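Local coordinates for protein orotidine 5'-phosphate decarboxylase (Streptomyces avermitilis, PDB 3V75) that probably catalyses the decarboxylation of orotidine 5'-phosphate to UMP and CO2, the last step of de novo UMP biosynthesis, at residues L174-N179 and D195-M200; A219-T224 and G256-A261; K102-A107 and L141-L146. One frame throughout, in Å; residues are numbered along the deposited sequence.

Interaction 1: L174-N179 and D195-M200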
loop_
_atom_site.group_PDB
_atom_site.type_symbol
_atom_site.label_atom_id
_atom_site.label_comp_id
_atom_site.label_asym_id
_atom_site.label_seq_id
_atom_site.Cartn_x
_atom_site.Cartn_y
_atom_site.Cartn_z
ATOM N N LEU A 174 -0.880 -5.591 -9.584
ATOM C CA LEU A 174 0.240 -6.530 -9.469
ATOM C C LEU A 174 -0.196 -7.906 -9.941
ATOM O O LEU A 174 -1.221 -8.428 -9.479
ATOM C CB LEU A 174 0.698 -6.654 -8.025
ATOM C CG LEU A 174 1.113 -5.371 -7.313
ATOM C CD1 LEU A 174 1.533 -5.639 -5.888
ATOM C CD2 LEU A 174 2.257 -4.656 -8.092
ATOM N N ALA A 175 0.555 -8.507 -10.867
ATOM C CA ALA A 175 0.216 -9.848 -11.335
ATOM C C ALA A 175 1.378 -10.822 -11.143
ATOM O O ALA A 175 1.264 -11.811 -10.434
ATOM C CB ALA A 175 -0.244 -9.817 -12.796
ATOM N N LEU A 176 2.512 -10.520 -11.779
ATOM C CA LEU A 176 3.681 -11.412 -11.797
ATOM C C LEU A 176 4.928 -10.563 -11.541
ATOM O O LEU A 176 5.258 -9.679 -12.339
ATOM C CB LEU A 176 3.783 -12.064 -13.164
ATOM C CG LEU A 176 2.700 -13.119 -13.409
ATOM C CD1 LEU A 176 2.552 -13.429 -14.881
ATOM C CD2 LEU A 176 3.011 -14.404 -12.590
ATOM N N THR A 177 5.631 -10.834 -10.451
ATOM C CA THR A 177 6.837 -10.056 -10.122
ATOM C C THR A 177 8.065 -10.948 -10.037
ATOM O O THR A 177 7.959 -12.154 -9.795
ATOM C CB THR A 177 6.625 -9.262 -8.830
ATOM O OG1 THR A 177 6.270 -10.154 -7.745
ATOM C CG2 THR A 177 5.512 -8.221 -9.054
ATOM N N SER A 178 9.256 -10.359 -10.250
ATOM C CA SER A 178 10.451 -11.181 -10.379
ATOM C C SER A 178 11.274 -11.294 -9.120
ATOM O O SER A 178 12.338 -11.922 -9.129
ATOM C CB SER A 178 11.321 -10.661 -11.525
ATOM O OG SER A 178 11.874 -9.429 -11.125
ATOM N N ASN A 179 10.772 -10.760 -7.994
ATOM C CA ASN A 179 11.467 -10.979 -6.732
ATOM C C ASN A 179 11.462 -12.473 -6.379
ATOM O O ASN A 179 10.594 -13.209 -6.872
ATOM C CB ASN A 179 10.859 -10.118 -5.612
ATOM C CG ASN A 179 9.361 -10.384 -5.425
ATOM O OD1 ASN A 179 8.556 -10.155 -6.351
ATOM N ND2 ASN A 179 8.992 -10.874 -4.234
ATOM N N ASP A 195 -4.076 -20.093 -11.488
ATOM C CA ASP A 195 -3.396 -19.529 -10.335
ATOM C C ASP A 195 -3.822 -18.090 -10.097
ATOM O O ASP A 195 -4.620 -17.532 -10.868
ATOM C CB ASP A 195 -1.859 -19.718 -10.332
ATOM C CG ASP A 195 -1.156 -18.994 -11.438
ATOM O OD1 ASP A 195 -1.730 -18.092 -12.111
ATOM O OD2 ASP A 195 0.065 -19.323 -11.642
ATOM N N VAL A 196 -3.316 -17.495 -9.020
ATOM C CA VAL A 196 -3.679 -16.144 -8.654
ATOM C C VAL A 196 -3.345 -15.156 -9.763
ATOM O O VAL A 196 -4.166 -14.311 -10.134
ATOM C CB VAL A 196 -3.032 -15.763 -7.315
ATOM C CG1 VAL A 196 -3.080 -14.248 -7.095
ATOM C CG2 VAL A 196 -3.741 -16.535 -6.178
ATOM N N ALA A 197 -2.125 -15.261 -10.321
ATOM C CA ALA A 197 -1.744 -14.343 -11.390
ATOM C C ALA A 197 -2.667 -14.466 -12.594
ATOM O O ALA A 197 -3.088 -13.440 -13.162
ATOM C CB ALA A 197 -0.277 -14.598 -11.830
ATOM N N ALA A 198 -2.925 -15.698 -13.018
ATOM C CA ALA A 198 -3.770 -15.916 -14.191
ATOM C C ALA A 198 -5.189 -15.371 -13.942
ATOM O O ALA A 198 -5.863 -14.909 -14.869
ATOM C CB ALA A 198 -3.823 -17.404 -14.557
ATOM N N THR A 199 -5.633 -15.470 -12.694
ATOM C CA THR A 199 -6.951 -14.985 -12.319
ATOM C C THR A 199 -6.980 -13.479 -12.487
ATOM O O THR A 199 -7.943 -12.932 -13.051
ATOM C CB THR A 199 -7.243 -15.393 -10.846
ATOM O OG1 THR A 199 -7.286 -16.820 -10.788
ATOM C CG2 THR A 199 -8.595 -14.817 -10.368
HETATM N N MSE A 200 -5.925 -12.794 -12.028
HETATM C CA MSE A 200 -5.875 -11.342 -12.184
HETATM C C MSE A 200 -5.838 -10.944 -13.664
HETATM O O MSE A 200 -6.511 -9.997 -14.080
HETATM C CB MSE A 200 -4.675 -10.733 -11.441
HETATM C CG MSE A 200 -4.675 -11.018 -9.958
HETATM SE SE MSE A 200 -6.371 -10.470 -9.121
HETATM C CE MSE A 200 -6.134 -11.459 -7.445
#
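A175 of strand 174-176 and A197 of helix 196-200 bring the two backbones to within 4.9 Å, CA to CA, while the segment axes approach to 7.5 Å at 126° between their N-to-C directions. This closeness is consistent with the small side chains of both residues. The methyl of A197 does most of the touching: its CB points toward the strand and sits 3.5 Å from the backbone oxygen A175 O. That oxygen also accepts a hydrogen bond from Y151 OH of the second subunit, so the methyl and a hydroxyl share one carbonyl. The same CB meets L176 CD2 at 3.4 Å, tighter than normal van der Waals contact for two carbons. L176 reaches it with CG beside the backbone N and anti to the carbonyl carbon (chi1 -72°); Y231 packs on this leucine as well. One helical turn on, the selenomethionine M200 makes a looser contact, its CG 4.3 Å from L174 O, and its selenium end turns from the strand.

No hydrogen bond joins the two segments; polar groups are paired within them or with outside partners. D195 is the N-cap: its OD1 accepts from A198 N at 2.8 Å with an N-H...O angle of 164°, nearly along the C-O axis, while OD2 bonds Y231 OH. D195 O takes both the N and the OG1 of T199.

Strand 170-176, helix 196-207 and strand 217-221 form a beta-alpha-beta crossover of the TIM barrel, with the contact at the C-terminal end of strand 170-176, near the probable catalytic centre: the L174 side chain lies about 4 Å from that of K119, the predicted proton donor.

Interaction 2: A219-T224 and G256-A261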
loop_
_atom_site.group_PDB
_atom_site.type_symbol
_atom_site.label_atom_id
_atom_site.label_comp_id
_atom_site.label_asym_id
_atom_site.label_seq_id
_atom_site.Cartn_x
_atom_site.Cartn_y
_atom_site.Cartn_z
ATOM N N ALA A 219 -1.515 -4.657 -15.976
ATOM C CA ALA A 219 -0.898 -5.539 -14.984
ATOM C C ALA A 219 0.577 -5.167 -14.818
ATOM O O ALA A 219 1.213 -4.722 -15.781
ATOM C CB ALA A 219 -0.976 -7.006 -15.449
ATOM N N VAL A 220 1.119 -5.407 -13.627
ATOM C CA VAL A 220 2.563 -5.368 -13.428
ATOM C C VAL A 220 3.091 -6.791 -13.698
ATOM O O VAL A 220 2.637 -7.761 -13.071
ATOM C CB VAL A 220 2.938 -4.911 -12.005
ATOM C CG1 VAL A 220 4.480 -4.887 -11.872
ATOM C CG2 VAL A 220 2.311 -3.515 -11.736
ATOM N N VAL A 221 4.015 -6.902 -14.659
ATOM C CA VAL A 221 4.582 -8.189 -15.094
ATOM C C VAL A 221 6.079 -7.971 -15.260
ATOM O O VAL A 221 6.511 -7.211 -16.148
ATOM C CB VAL A 221 3.996 -8.623 -16.441
ATOM C CG1 VAL A 221 4.555 -9.984 -16.880
ATOM C CG2 VAL A 221 2.469 -8.731 -16.333
ATOM N N GLY A 222 6.867 -8.590 -14.395
ATOM C CA GLY A 222 8.310 -8.382 -14.393
ATOM C C GLY A 222 8.991 -8.897 -15.654
ATOM O O GLY A 222 8.753 -10.047 -16.072
ATOM N N ALA A 223 9.832 -8.035 -16.258
ATOM C CA ALA A 223 10.475 -8.367 -17.542
ATOM C C ALA A 223 11.543 -9.435 -17.406
ATOM O O ALA A 223 11.990 -9.979 -18.421
ATOM C CB ALA A 223 11.106 -7.113 -18.184
ATOM N N THR A 224 12.015 -9.695 -16.187
ATOM C CA THR A 224 13.086 -10.681 -16.011
ATOM C C THR A 224 12.552 -12.073 -15.654
ATOM O O THR A 224 13.336 -12.988 -15.394
ATOM C CB THR A 224 14.119 -10.250 -14.945
ATOM O OG1 THR A 224 13.464 -10.085 -13.678
ATOM C CG2 THR A 224 14.781 -8.923 -15.321
ATOM N N GLY A 256 11.143 -11.240 -27.344
ATOM C CA GLY A 256 11.173 -12.647 -26.977
ATOM C C GLY A 256 10.531 -12.916 -25.614
ATOM O O GLY A 256 9.937 -13.974 -25.410
ATOM N N VAL A 257 10.675 -11.981 -24.681
ATOM C CA VAL A 257 10.116 -12.168 -23.332
ATOM C C VAL A 257 8.566 -12.085 -23.364
ATOM O O VAL A 257 7.872 -12.964 -22.804
ATOM C CB VAL A 257 10.701 -11.111 -22.328
ATOM C CG1 VAL A 257 9.977 -11.183 -20.964
ATOM C CG2 VAL A 257 12.177 -11.337 -22.115
ATOM N N PHE A 258 8.044 -11.079 -24.059
ATOM C CA PHE A 258 6.613 -10.776 -24.027
ATOM C C PHE A 258 5.797 -11.282 -25.214
ATOM O O PHE A 258 4.555 -11.225 -25.176
ATOM C CB PHE A 258 6.395 -9.282 -23.838
ATOM C CG PHE A 258 6.731 -8.810 -22.460
ATOM C CD1 PHE A 258 7.970 -8.224 -22.178
ATOM C CD2 PHE A 258 5.806 -8.974 -21.422
ATOM C CE1 PHE A 258 8.278 -7.814 -20.891
ATOM C CE2 PHE A 258 6.113 -8.557 -20.134
ATOM C CZ PHE A 258 7.324 -7.980 -19.862
ATOM N N GLY A 259 6.444 -11.798 -26.262
ATOM C CA GLY A 259 5.680 -12.268 -27.419
ATOM C C GLY A 259 4.907 -11.142 -28.099
ATOM O O GLY A 259 5.318 -9.970 -28.053
ATOM N N ALA A 260 3.744 -11.481 -28.664
ATOM C CA ALA A 260 2.913 -10.497 -29.353
ATOM C C ALA A 260 2.482 -9.373 -28.414
ATOM O O ALA A 260 2.297 -8.224 -28.834
ATOM C CB ALA A 260 1.702 -11.158 -29.968
ATOM N N ALA A 261 2.377 -9.681 -27.119
ATOM C CA ALA A 261 1.984 -8.661 -26.170
ATOM C C ALA A 261 3.028 -7.562 -25.942
ATOM O O ALA A 261 2.760 -6.585 -25.218
ATOM C CB ALA A 261 1.611 -9.293 -24.830
#
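V221, ending strand 217-221, and A223 just beyond it pack against V257 and F258 at the end of helix 254-258. In this TIM barrel the contact joins the end of one barrel strand to helix 254-258, which follows the neighbouring strand 239-241 in the chain. The backbones remain apart, with 6.9 Å between the CA atoms of A223 and V257, and the side chains of V221, V257 and F258 reach across.

The apolar contacts centre on F258. With CG beside the backbone N and anti to the carbonyl carbon (chi1 -72°), its ring extends to the strand end. F258 CE2 lies 3.9 Å from V221 CG1, the two side chains running antiparallel alongside one another, and F258 CE1 lies 4.0 Å from A223 CB. A241 of the neighbouring strand touches both A223 and F258, while L228 packs on V221 and V257. Within the helix end, V257 CG1 stands 3.7 Å above the plane of the F258 ring, over one face and offset toward the rim.

The second kind of contact sets carbon against backbone oxygen. Hydrogen bonds between the segments are absent, and the contacts found are van der Waals ones. V221 O lies at the edge of the F258 ring, in its plane, 3.9 Å from CZ. The other oxygen meets the methyl that covers the ring: V257 CG1, anti to the backbone N, is 3.5 Å from A223 O.

Interaction 3: K102-A107 and L141-L146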
loop_
_atom_site.group_PDB
_atom_site.type_symbol
_atom_site.label_atom_id
_atom_site.label_comp_id
_atom_site.label_asym_id
_atom_site.label_seq_id
_atom_site.Cartn_x
_atom_site.Cartn_y
_atom_site.Cartn_z
ATOM N N LYS A 102 4.479 18.126 -6.080
ATOM C CA LYS A 102 5.017 19.097 -7.053
ATOM C C LYS A 102 5.610 18.388 -8.258
ATOM O O LYS A 102 5.468 18.832 -9.400
ATOM C CB LYS A 102 6.110 19.948 -6.424
ATOM C CG LYS A 102 5.670 20.859 -5.353
ATOM C CD LYS A 102 6.838 21.807 -4.968
ATOM C CE LYS A 102 8.229 21.160 -5.246
ATOM N NZ LYS A 102 8.864 20.588 -3.939
ATOM N N THR A 103 6.294 17.283 -7.990
ATOM C CA THR A 103 6.961 16.508 -9.025
ATOM C C THR A 103 5.943 15.979 -10.032
ATOM O O THR A 103 6.137 16.083 -11.245
ATOM C CB THR A 103 7.752 15.343 -8.364
ATOM O OG1 THR A 103 8.732 15.899 -7.473
ATOM C CG2 THR A 103 8.472 14.475 -9.405
ATOM N N VAL A 104 4.857 15.390 -9.520
ATOM C CA VAL A 104 3.829 14.831 -10.377
ATOM C C VAL A 104 3.171 15.972 -11.175
ATOM O O VAL A 104 2.957 15.848 -12.390
ATOM C CB VAL A 104 2.768 14.078 -9.537
ATOM C CG1 VAL A 104 1.563 13.765 -10.386
ATOM C CG2 VAL A 104 3.366 12.807 -8.929
ATOM N N ALA A 105 2.877 17.099 -10.512
ATOM C CA ALA A 105 2.262 18.218 -11.218
ATOM C C ALA A 105 3.172 18.715 -12.344
ATOM O O ALA A 105 2.705 18.955 -13.475
ATOM C CB ALA A 105 1.913 19.374 -10.252
ATOM N N GLU A 106 4.455 18.887 -12.044
ATOM C CA GLU A 106 5.377 19.424 -13.052
ATOM C C GLU A 106 5.521 18.424 -14.203
ATOM O O GLU A 106 5.555 18.809 -15.374
ATOM C CB GLU A 106 6.748 19.691 -12.415
ATOM C CG GLU A 106 6.771 20.851 -11.449
ATOM C CD GLU A 106 7.942 20.771 -10.439
ATOM O OE1 GLU A 106 8.808 19.840 -10.529
ATOM O OE2 GLU A 106 7.970 21.632 -9.526
ATOM N N ALA A 107 5.612 17.143 -13.874
ATOM C CA ALA A 107 5.735 16.113 -14.911
ATOM C C ALA A 107 4.539 16.150 -15.855
ATOM O O ALA A 107 4.693 16.138 -17.084
ATOM C CB ALA A 107 5.880 14.718 -14.299
ATOM N N LEU A 141 -2.423 14.747 -5.540
ATOM C CA LEU A 141 -1.587 13.642 -6.091
ATOM C C LEU A 141 -2.136 12.994 -7.374
ATOM O O LEU A 141 -1.751 11.859 -7.711
ATOM C CB LEU A 141 -1.265 12.582 -5.032
ATOM C CG LEU A 141 -0.437 13.077 -3.843
ATOM C CD1 LEU A 141 -0.681 12.208 -2.602
ATOM C CD2 LEU A 141 1.035 13.013 -4.220
ATOM N N PHE A 142 -3.033 13.699 -8.081
ATOM C CA PHE A 142 -3.676 13.132 -9.275
ATOM C C PHE A 142 -2.631 12.608 -10.250
ATOM O O PHE A 142 -1.743 13.362 -10.667
ATOM C CB PHE A 142 -4.544 14.159 -10.008
ATOM C CG PHE A 142 -5.226 13.609 -11.263
ATOM C CD1 PHE A 142 -5.964 12.436 -11.222
ATOM C CD2 PHE A 142 -5.139 14.286 -12.472
ATOM C CE1 PHE A 142 -6.601 11.925 -12.369
ATOM C CE2 PHE A 142 -5.818 13.809 -13.618
ATOM C CZ PHE A 142 -6.509 12.615 -13.572
ATOM N N SER A 143 -2.772 11.347 -10.628
ATOM C CA SER A 143 -1.843 10.663 -11.521
ATOM C C SER A 143 -2.640 9.987 -12.638
ATOM O O SER A 143 -3.835 9.709 -12.491
ATOM C CB SER A 143 -1.038 9.618 -10.728
ATOM O OG SER A 143 -0.293 10.237 -9.676
ATOM N N ASP A 144 -1.982 9.690 -13.758
ATOM C CA ASP A 144 -2.677 9.057 -14.873
ATOM C C ASP A 144 -2.980 7.591 -14.614
ATOM O O ASP A 144 -3.896 7.024 -15.209
ATOM C CB ASP A 144 -1.824 9.215 -16.127
ATOM C CG ASP A 144 -1.678 10.652 -16.483
ATOM O OD1 ASP A 144 -2.696 11.241 -16.933
ATOM O OD2 ASP A 144 -0.585 11.247 -16.251
ATOM N N ALA A 145 -2.215 6.962 -13.729
ATOM C CA ALA A 145 -2.538 5.608 -13.287
ATOM C C ALA A 145 -1.961 5.344 -11.915
ATOM O O ALA A 145 -1.095 6.094 -11.446
ATOM C CB ALA A 145 -2.032 4.550 -14.303
ATOM N N LEU A 146 -2.421 4.264 -11.278
ATOM C CA LEU A 146 -1.987 3.917 -9.933
ATOM C C LEU A 146 -1.689 2.442 -9.907
ATOM O O LEU A 146 -2.486 1.643 -10.417
ATOM C CB LEU A 146 -3.133 4.216 -8.949
ATOM C CG LEU A 146 -2.908 3.815 -7.497
ATOM C CD1 LEU A 146 -1.751 4.584 -6.809
ATOM C CD2 LEU A 146 -4.270 3.952 -6.703
#
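The flat group of F142 that meets V104 is its peptide carbonyl, not its ring. V104 CG1 comes to 3.3 Å from F142 O, tilted out of the carbonyl plane, with a C=O...CG1 angle of about 139°. The phenyl ring is directed off the segment 102-107, and R108, further along helix 93-109, packs on it instead.

V104 places this methyl by holding CG1 anti to its backbone N (chi1 168°), on a side chain directed at the turn. A second, looser neighbour of CG1 is S143 OG, 4.0 Å away. That hydroxyl is held locally: it donates to L141 O at 2.9 Å, tilted 30° from the carbonyl plane, closing the bend around F142. With an alanine here, the OG that borders V104 CG1 is gone, and L141 O would probably lose its hydroxyl donor, letting the bend around F142 flex.

M116 of strand 113-120 packs on both V104 and S143. Beside them, D144 OD1 forms salt bridges to R108 and R30, and its OD2 accepts from V114 N.

The contact thus joins a peripheral helix of the TIM barrel to the turn that leads into strand 145-148, at the N-terminal end of that strand and away from the predicted active site.

Overall arrangement
All three contacts are largely buried; interactions 1 and 2 set a helix against a strand end, interaction 3 a helix against the loop leading into a strand. Each puts carbon atoms against backbone oxygens. Interactions 1 and 2 touch, their centres 12 Å apart, because strands 170-176 and 217-221 are neighbours: L176 O and G222 N are 2.8 Å apart, a probable hydrogen bond. Interaction 3 lies on the opposite side of the chain's centre, 26 and 25 Å away centre to centre, linked to them through the common sheet. Small alanines meet in 174-179/195-200, an aromatic ring bridges 219-224/256-261, and a single valine serves 102-107/141-146. Only interactions 1 and 3 are reached by the second subunit.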